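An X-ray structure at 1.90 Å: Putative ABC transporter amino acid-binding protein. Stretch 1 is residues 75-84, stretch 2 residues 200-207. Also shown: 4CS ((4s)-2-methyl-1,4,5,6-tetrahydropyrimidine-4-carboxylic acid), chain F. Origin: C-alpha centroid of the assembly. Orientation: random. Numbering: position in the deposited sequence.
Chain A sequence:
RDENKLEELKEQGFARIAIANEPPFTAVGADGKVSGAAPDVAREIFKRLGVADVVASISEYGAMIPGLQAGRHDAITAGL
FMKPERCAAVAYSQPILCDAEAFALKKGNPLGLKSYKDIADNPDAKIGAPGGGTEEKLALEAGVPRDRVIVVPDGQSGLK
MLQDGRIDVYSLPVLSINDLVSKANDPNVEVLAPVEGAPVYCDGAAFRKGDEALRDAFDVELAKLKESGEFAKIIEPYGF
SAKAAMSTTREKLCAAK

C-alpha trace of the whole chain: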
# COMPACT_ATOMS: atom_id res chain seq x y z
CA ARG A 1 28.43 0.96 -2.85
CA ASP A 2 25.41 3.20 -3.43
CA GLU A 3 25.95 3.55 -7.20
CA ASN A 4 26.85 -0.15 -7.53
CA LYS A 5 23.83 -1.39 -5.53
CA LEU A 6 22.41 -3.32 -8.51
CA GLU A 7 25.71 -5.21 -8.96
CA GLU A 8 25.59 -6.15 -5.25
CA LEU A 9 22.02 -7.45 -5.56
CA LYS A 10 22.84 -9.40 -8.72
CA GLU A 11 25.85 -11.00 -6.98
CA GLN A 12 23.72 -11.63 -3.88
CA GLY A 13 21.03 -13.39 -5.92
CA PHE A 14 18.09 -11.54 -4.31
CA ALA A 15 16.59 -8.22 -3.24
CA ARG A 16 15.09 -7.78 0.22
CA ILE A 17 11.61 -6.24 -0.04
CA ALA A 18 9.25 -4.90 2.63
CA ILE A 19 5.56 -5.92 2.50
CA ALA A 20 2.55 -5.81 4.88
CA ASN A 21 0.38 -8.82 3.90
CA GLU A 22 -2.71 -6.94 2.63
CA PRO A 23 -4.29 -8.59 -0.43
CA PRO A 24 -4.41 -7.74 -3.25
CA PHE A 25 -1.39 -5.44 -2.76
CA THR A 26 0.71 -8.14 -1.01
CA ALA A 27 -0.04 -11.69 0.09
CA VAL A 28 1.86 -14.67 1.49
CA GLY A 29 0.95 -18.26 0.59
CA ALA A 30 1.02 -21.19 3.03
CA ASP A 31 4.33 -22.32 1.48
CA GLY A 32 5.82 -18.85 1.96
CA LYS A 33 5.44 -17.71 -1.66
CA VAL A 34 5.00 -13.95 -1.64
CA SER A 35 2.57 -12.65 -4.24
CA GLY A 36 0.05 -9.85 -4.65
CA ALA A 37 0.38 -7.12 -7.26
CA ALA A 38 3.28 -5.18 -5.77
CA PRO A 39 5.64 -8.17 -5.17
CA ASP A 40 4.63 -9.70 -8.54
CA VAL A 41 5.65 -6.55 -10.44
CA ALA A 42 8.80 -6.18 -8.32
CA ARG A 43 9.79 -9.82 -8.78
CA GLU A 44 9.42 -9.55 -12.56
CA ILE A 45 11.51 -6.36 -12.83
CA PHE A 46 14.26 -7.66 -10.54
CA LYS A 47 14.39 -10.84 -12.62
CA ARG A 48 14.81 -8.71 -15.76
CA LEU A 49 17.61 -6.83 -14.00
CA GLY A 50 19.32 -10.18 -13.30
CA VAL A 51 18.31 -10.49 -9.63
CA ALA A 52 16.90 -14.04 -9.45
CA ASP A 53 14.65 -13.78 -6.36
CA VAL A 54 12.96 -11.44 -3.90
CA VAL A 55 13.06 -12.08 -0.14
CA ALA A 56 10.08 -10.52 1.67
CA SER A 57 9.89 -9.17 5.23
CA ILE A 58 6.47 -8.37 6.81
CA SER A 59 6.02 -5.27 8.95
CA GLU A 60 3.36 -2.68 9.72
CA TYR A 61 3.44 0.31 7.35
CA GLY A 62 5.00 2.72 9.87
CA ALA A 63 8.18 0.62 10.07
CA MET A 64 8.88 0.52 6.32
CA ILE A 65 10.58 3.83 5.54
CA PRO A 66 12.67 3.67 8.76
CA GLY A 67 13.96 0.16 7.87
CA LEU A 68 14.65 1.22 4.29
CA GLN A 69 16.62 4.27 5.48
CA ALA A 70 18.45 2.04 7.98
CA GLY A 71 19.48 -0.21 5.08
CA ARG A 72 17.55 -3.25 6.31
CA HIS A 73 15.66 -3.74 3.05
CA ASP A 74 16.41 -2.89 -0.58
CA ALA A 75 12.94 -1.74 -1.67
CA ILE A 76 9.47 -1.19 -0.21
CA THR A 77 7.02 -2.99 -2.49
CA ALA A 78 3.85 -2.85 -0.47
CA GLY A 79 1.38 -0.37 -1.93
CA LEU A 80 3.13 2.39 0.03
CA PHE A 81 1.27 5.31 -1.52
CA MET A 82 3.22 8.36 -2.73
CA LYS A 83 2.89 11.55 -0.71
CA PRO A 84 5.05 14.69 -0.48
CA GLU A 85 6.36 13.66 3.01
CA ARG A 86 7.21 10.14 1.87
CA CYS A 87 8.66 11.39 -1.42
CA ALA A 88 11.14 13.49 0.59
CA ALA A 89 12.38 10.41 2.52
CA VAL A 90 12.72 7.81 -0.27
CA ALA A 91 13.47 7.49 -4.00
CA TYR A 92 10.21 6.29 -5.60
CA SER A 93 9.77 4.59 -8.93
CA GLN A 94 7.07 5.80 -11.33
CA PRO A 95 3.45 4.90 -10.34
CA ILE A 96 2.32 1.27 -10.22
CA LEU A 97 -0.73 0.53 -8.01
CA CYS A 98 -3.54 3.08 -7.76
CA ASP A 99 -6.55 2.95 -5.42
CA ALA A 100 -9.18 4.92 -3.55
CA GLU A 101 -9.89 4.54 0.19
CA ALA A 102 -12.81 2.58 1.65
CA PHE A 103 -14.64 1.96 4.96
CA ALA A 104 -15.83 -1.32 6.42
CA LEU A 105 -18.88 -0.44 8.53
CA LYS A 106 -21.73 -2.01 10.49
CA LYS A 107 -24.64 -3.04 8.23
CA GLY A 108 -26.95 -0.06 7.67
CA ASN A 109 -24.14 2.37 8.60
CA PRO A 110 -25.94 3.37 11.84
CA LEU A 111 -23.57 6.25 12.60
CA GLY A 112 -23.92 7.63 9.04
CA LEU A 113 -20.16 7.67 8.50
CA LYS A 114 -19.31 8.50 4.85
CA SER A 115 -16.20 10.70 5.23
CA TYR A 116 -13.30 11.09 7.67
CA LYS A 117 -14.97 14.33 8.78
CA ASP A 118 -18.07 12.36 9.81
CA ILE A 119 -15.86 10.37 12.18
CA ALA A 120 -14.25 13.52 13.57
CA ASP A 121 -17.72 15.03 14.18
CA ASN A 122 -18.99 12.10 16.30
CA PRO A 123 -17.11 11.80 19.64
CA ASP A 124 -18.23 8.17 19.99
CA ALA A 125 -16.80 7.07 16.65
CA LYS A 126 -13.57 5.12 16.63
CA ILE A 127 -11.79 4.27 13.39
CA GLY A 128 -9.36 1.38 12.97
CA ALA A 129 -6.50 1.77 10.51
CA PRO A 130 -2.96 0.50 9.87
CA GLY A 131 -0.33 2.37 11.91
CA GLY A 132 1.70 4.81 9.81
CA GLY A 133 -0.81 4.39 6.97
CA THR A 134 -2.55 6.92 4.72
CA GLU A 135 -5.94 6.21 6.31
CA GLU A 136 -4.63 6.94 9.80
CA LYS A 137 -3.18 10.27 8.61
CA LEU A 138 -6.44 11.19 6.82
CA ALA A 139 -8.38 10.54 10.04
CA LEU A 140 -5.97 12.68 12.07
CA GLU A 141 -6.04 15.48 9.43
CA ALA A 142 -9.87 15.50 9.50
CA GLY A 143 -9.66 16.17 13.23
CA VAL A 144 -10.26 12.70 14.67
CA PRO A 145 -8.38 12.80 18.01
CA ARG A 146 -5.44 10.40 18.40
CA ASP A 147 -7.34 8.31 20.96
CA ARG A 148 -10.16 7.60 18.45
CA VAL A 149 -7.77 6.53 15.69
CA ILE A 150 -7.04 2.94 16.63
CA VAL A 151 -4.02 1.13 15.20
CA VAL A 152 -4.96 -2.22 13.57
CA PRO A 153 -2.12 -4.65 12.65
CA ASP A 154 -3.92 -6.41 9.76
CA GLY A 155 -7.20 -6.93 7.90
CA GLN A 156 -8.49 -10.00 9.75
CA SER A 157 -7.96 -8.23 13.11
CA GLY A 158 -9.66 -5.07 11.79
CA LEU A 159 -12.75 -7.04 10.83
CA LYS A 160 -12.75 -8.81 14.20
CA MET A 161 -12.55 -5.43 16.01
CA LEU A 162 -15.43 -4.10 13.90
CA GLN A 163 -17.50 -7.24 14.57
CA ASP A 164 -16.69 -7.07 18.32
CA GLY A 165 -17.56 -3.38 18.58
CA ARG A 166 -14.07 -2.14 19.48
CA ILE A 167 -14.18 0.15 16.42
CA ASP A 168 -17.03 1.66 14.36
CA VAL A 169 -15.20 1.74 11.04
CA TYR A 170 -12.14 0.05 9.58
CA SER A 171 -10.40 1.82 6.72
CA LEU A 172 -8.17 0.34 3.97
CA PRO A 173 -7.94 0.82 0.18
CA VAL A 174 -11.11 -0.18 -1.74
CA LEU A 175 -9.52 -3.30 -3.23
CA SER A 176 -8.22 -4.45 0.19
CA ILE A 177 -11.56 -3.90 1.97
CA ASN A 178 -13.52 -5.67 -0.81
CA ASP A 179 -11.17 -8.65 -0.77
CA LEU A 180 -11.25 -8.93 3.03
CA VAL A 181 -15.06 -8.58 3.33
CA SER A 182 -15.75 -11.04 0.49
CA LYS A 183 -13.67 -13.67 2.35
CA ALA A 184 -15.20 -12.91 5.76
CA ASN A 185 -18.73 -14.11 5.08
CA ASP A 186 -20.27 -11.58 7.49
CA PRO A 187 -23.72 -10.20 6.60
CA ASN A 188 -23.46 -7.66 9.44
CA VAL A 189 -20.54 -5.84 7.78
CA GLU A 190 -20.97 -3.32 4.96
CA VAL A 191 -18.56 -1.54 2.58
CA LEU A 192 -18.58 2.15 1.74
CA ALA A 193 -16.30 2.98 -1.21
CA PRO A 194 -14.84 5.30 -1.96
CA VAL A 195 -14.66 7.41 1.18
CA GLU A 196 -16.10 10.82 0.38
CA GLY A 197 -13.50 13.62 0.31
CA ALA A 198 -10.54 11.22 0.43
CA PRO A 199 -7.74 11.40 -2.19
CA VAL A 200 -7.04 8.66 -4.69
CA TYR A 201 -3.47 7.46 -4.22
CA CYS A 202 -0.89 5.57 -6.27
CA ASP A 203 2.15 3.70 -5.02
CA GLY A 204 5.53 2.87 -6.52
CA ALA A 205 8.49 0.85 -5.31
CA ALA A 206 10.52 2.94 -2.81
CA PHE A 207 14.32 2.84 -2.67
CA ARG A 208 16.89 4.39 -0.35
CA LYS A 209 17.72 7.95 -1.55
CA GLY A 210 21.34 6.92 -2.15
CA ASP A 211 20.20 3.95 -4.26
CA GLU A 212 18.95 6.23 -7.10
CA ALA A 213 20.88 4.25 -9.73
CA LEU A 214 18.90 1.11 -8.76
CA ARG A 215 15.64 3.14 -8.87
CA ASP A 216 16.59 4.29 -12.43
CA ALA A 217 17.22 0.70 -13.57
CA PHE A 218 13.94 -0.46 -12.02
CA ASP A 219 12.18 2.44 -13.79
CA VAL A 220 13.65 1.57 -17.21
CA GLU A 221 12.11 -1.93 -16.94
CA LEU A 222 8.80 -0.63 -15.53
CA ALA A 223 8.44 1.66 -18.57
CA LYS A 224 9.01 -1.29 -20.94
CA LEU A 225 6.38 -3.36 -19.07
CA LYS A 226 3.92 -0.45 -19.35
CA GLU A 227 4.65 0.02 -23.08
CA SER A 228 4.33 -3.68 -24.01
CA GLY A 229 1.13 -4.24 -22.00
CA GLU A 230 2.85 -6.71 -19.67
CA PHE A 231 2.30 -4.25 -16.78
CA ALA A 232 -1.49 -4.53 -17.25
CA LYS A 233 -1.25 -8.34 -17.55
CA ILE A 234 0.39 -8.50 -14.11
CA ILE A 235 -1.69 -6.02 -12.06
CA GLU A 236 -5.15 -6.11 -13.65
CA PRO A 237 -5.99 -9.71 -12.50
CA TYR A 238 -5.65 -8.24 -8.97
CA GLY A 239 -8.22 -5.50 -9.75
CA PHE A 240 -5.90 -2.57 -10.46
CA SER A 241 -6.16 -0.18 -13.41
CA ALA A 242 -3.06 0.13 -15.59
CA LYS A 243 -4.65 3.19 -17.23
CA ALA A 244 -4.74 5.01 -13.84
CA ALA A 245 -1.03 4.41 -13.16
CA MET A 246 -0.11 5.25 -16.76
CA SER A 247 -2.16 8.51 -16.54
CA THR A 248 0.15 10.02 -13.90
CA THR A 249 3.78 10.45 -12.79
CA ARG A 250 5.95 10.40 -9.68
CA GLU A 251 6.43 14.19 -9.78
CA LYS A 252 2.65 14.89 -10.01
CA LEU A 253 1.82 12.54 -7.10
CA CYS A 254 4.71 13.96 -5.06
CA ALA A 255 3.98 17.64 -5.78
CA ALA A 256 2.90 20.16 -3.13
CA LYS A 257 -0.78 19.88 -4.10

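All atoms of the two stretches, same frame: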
# COMPACT_ATOMS: atom_id res chain seq x y z
N ALA A 75 14.08 -2.45 -1.09
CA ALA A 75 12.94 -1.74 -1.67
C ALA A 75 11.72 -1.94 -0.79
O ALA A 75 11.62 -2.95 -0.12
CB ALA A 75 12.67 -2.24 -3.09
N ILE A 76 10.80 -0.98 -0.80
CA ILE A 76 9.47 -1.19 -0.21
C ILE A 76 8.53 -1.48 -1.36
O ILE A 76 8.38 -0.65 -2.24
CB ILE A 76 9.00 0.07 0.57
CG1 ILE A 76 9.93 0.36 1.75
CG2 ILE A 76 7.58 -0.10 1.06
CD1 ILE A 76 9.78 1.81 2.28
N THR A 77 7.91 -2.65 -1.39
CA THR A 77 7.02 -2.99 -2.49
C THR A 77 5.72 -3.48 -1.87
O THR A 77 5.46 -4.68 -1.81
CB THR A 77 7.64 -4.08 -3.38
OG1 THR A 77 7.92 -5.22 -2.57
CG2 THR A 77 9.01 -3.65 -3.89
N ALA A 78 4.90 -2.54 -1.42
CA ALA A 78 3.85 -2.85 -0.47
C ALA A 78 2.55 -2.08 -0.68
O ALA A 78 1.63 -2.19 0.11
CB ALA A 78 4.36 -2.63 0.96
N GLY A 79 2.49 -1.30 -1.76
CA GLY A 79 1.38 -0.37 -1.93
C GLY A 79 1.56 0.83 -1.02
O GLY A 79 0.58 1.39 -0.51
N LEU A 80 2.81 1.22 -0.79
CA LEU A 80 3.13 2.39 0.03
C LEU A 80 2.92 3.66 -0.79
O LEU A 80 3.80 4.10 -1.55
CB LEU A 80 4.55 2.31 0.61
CG LEU A 80 4.91 3.35 1.68
CD1 LEU A 80 4.28 3.02 3.04
CD2 LEU A 80 6.41 3.50 1.81
N PHE A 81 1.73 4.24 -0.65
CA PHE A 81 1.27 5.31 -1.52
C PHE A 81 2.18 6.54 -1.47
O PHE A 81 2.68 6.90 -0.39
CB PHE A 81 -0.16 5.73 -1.15
CG PHE A 81 -1.20 4.65 -1.32
CD1 PHE A 81 -1.27 3.90 -2.50
CD2 PHE A 81 -2.17 4.44 -0.33
CE1 PHE A 81 -2.27 2.92 -2.66
CE2 PHE A 81 -3.17 3.46 -0.49
CZ PHE A 81 -3.21 2.71 -1.65
N MET A 82 2.38 7.17 -2.62
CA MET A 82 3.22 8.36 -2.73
C MET A 82 2.55 9.57 -2.12
O MET A 82 1.37 9.82 -2.37
CB MET A 82 3.55 8.68 -4.18
CG MET A 82 4.27 7.57 -4.92
SD MET A 82 4.98 8.23 -6.46
CE MET A 82 5.14 6.71 -7.38
N LYS A 83 3.32 10.31 -1.33
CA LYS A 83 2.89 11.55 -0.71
C LYS A 83 4.12 12.43 -0.55
O LYS A 83 5.22 11.92 -0.35
CB LYS A 83 2.33 11.29 0.69
CG LYS A 83 1.08 10.46 0.76
CD LYS A 83 0.96 9.82 2.13
CE LYS A 83 0.55 10.82 3.18
NZ LYS A 83 0.32 10.14 4.49
N PRO A 84 3.94 13.75 -0.62
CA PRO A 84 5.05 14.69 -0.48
C PRO A 84 6.04 14.29 0.63
O PRO A 84 7.22 14.13 0.35
CB PRO A 84 4.34 16.00 -0.16
CG PRO A 84 3.07 15.90 -0.97
CD PRO A 84 2.65 14.44 -0.85
N VAL A 200 -7.44 9.92 -4.08
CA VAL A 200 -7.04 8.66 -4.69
C VAL A 200 -5.52 8.70 -4.67
O VAL A 200 -4.92 9.77 -4.89
CB VAL A 200 -7.61 8.49 -6.11
CG1 VAL A 200 -7.13 7.18 -6.75
CG2 VAL A 200 -9.13 8.51 -6.06
N TYR A 201 -4.91 7.57 -4.36
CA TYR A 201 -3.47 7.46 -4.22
C TYR A 201 -2.93 6.47 -5.25
O TYR A 201 -3.68 5.62 -5.73
CB TYR A 201 -3.12 6.91 -2.83
CG TYR A 201 -3.33 7.85 -1.67
CD1 TYR A 201 -2.48 8.94 -1.47
CD2 TYR A 201 -4.35 7.63 -0.75
CE1 TYR A 201 -2.66 9.80 -0.40
CE2 TYR A 201 -4.54 8.49 0.33
CZ TYR A 201 -3.69 9.57 0.49
OH TYR A 201 -3.86 10.44 1.55
N CYS A 202 -1.65 6.61 -5.57
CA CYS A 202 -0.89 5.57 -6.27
C CYS A 202 0.41 5.29 -5.54
O CYS A 202 1.01 6.20 -4.96
CB CYS A 202 -0.54 5.98 -7.70
SG CYS A 202 -1.91 6.30 -8.82
N ASP A 203 0.86 4.05 -5.58
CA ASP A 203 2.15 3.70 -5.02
C ASP A 203 3.26 3.65 -6.08
O ASP A 203 3.05 3.96 -7.25
CB ASP A 203 2.06 2.37 -4.25
CG ASP A 203 2.35 1.15 -5.12
OD1 ASP A 203 2.15 1.21 -6.35
OD2 ASP A 203 2.80 0.08 -4.65
N GLY A 204 4.46 3.31 -5.64
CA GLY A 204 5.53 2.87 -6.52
C GLY A 204 6.44 2.09 -5.60
O GLY A 204 6.23 2.08 -4.39
N ALA A 205 7.45 1.43 -6.15
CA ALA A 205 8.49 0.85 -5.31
C ALA A 205 9.33 2.00 -4.72
O ALA A 205 9.63 2.95 -5.42
CB ALA A 205 9.36 -0.11 -6.11
N ALA A 206 9.68 1.91 -3.44
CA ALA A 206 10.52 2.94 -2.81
C ALA A 206 11.92 2.40 -2.53
O ALA A 206 12.06 1.31 -1.98
CB ALA A 206 9.89 3.42 -1.53
N PHE A 207 12.93 3.20 -2.89
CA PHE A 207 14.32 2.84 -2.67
C PHE A 207 14.98 3.87 -1.78
O PHE A 207 14.49 4.99 -1.66
CB PHE A 207 15.06 2.76 -4.01
CG PHE A 207 14.43 1.82 -4.99
CD1 PHE A 207 13.42 2.26 -5.85
CD2 PHE A 207 14.83 0.49 -5.05
CE1 PHE A 207 12.82 1.38 -6.76
CE2 PHE A 207 14.23 -0.39 -5.95
CZ PHE A 207 13.22 0.06 -6.80
O 4CS F . -0.19 4.04 3.86
C 4CS F . -0.35 3.39 2.83
OXT 4CS F . 0.44 3.51 1.89
CA 4CS F . -1.54 2.45 2.70
CB 4CS F . -1.84 1.69 3.98
CAD 4CS F . -3.08 0.81 3.78
NAG 4CS F . -2.86 -0.09 2.61
CAI 4CS F . -2.01 0.28 1.56
CAA 4CS F . -1.79 -0.67 0.37
N 4CS F . -1.33 1.51 1.59
O HOH W 1 5.20 0.22 -2.27
O HOH W 2 -0.37 9.08 -4.40
O HOH W 3 -2.90 10.25 4.09

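The two stretches run antiparallel and meet in two zones, Ile-76 with Ala-206 and Phe-81 to Lys-83 with Tyr-201 to Asp-203, with a looser part between. In the first zone, Ile-76 and Ala-206 form a hydrogen-bonded backbone pair. Ile-76 N donates to Ala-206 O at 2.9 Å, and Ala-206 N returns the bond to Ile-76 O at 3.1 Å. The CB atoms of Ile-76 and Ala-206 lie 4.1 Å apart, so the small alanine methyl sits beside the branched chain. Next to this pair, Ala-75 CB rests 3.7 Å from Phe-207 CE2. The CA-to-CB bond of Phe-207 points away, but its ring comes back to meet that methyl.

In the middle the backbones separate, and water 1 fills the gap. Water 1 accepts from Ala-78 N (2.9 Å) and Leu-80 N (3.0 Å), and can donate to Gly-204 O (3.0 Å). The turn stays close to Asp-203, with Gly-79 CA 3.1 Å from Asp-203 OD2. A side chain on Gly-79 would run into 4CS CAA, and its positive phi also suits glycine.

In the second zone, Met-82 N donates to Cys-202 O at 2.9 Å in a nearly straight bond. Water 2 extends this link, accepting from Cys-202 N (3.0 Å) and donating to Met-82 O (2.8 Å). The methionine side chain reaches across until Met-82 CE lies 3.5 Å from Asp-203 O. It uses the space left by the bare Gly-204, where a CB would clash with that methyl.

Tyr-201 makes the main bump. Tyr-201 CB sits over one face of the Phe-81 ring, 3.3 Å from Phe-81 CG, in a CH-pi contact. The two rings are nearly parallel but slid apart, and barely overlap. Lys-83 CG packs 4.0 Å from Tyr-201 CE1. Phe-81 also serves the ligand: Phe-81 N donates to 4CS OXT at 2.9 Å.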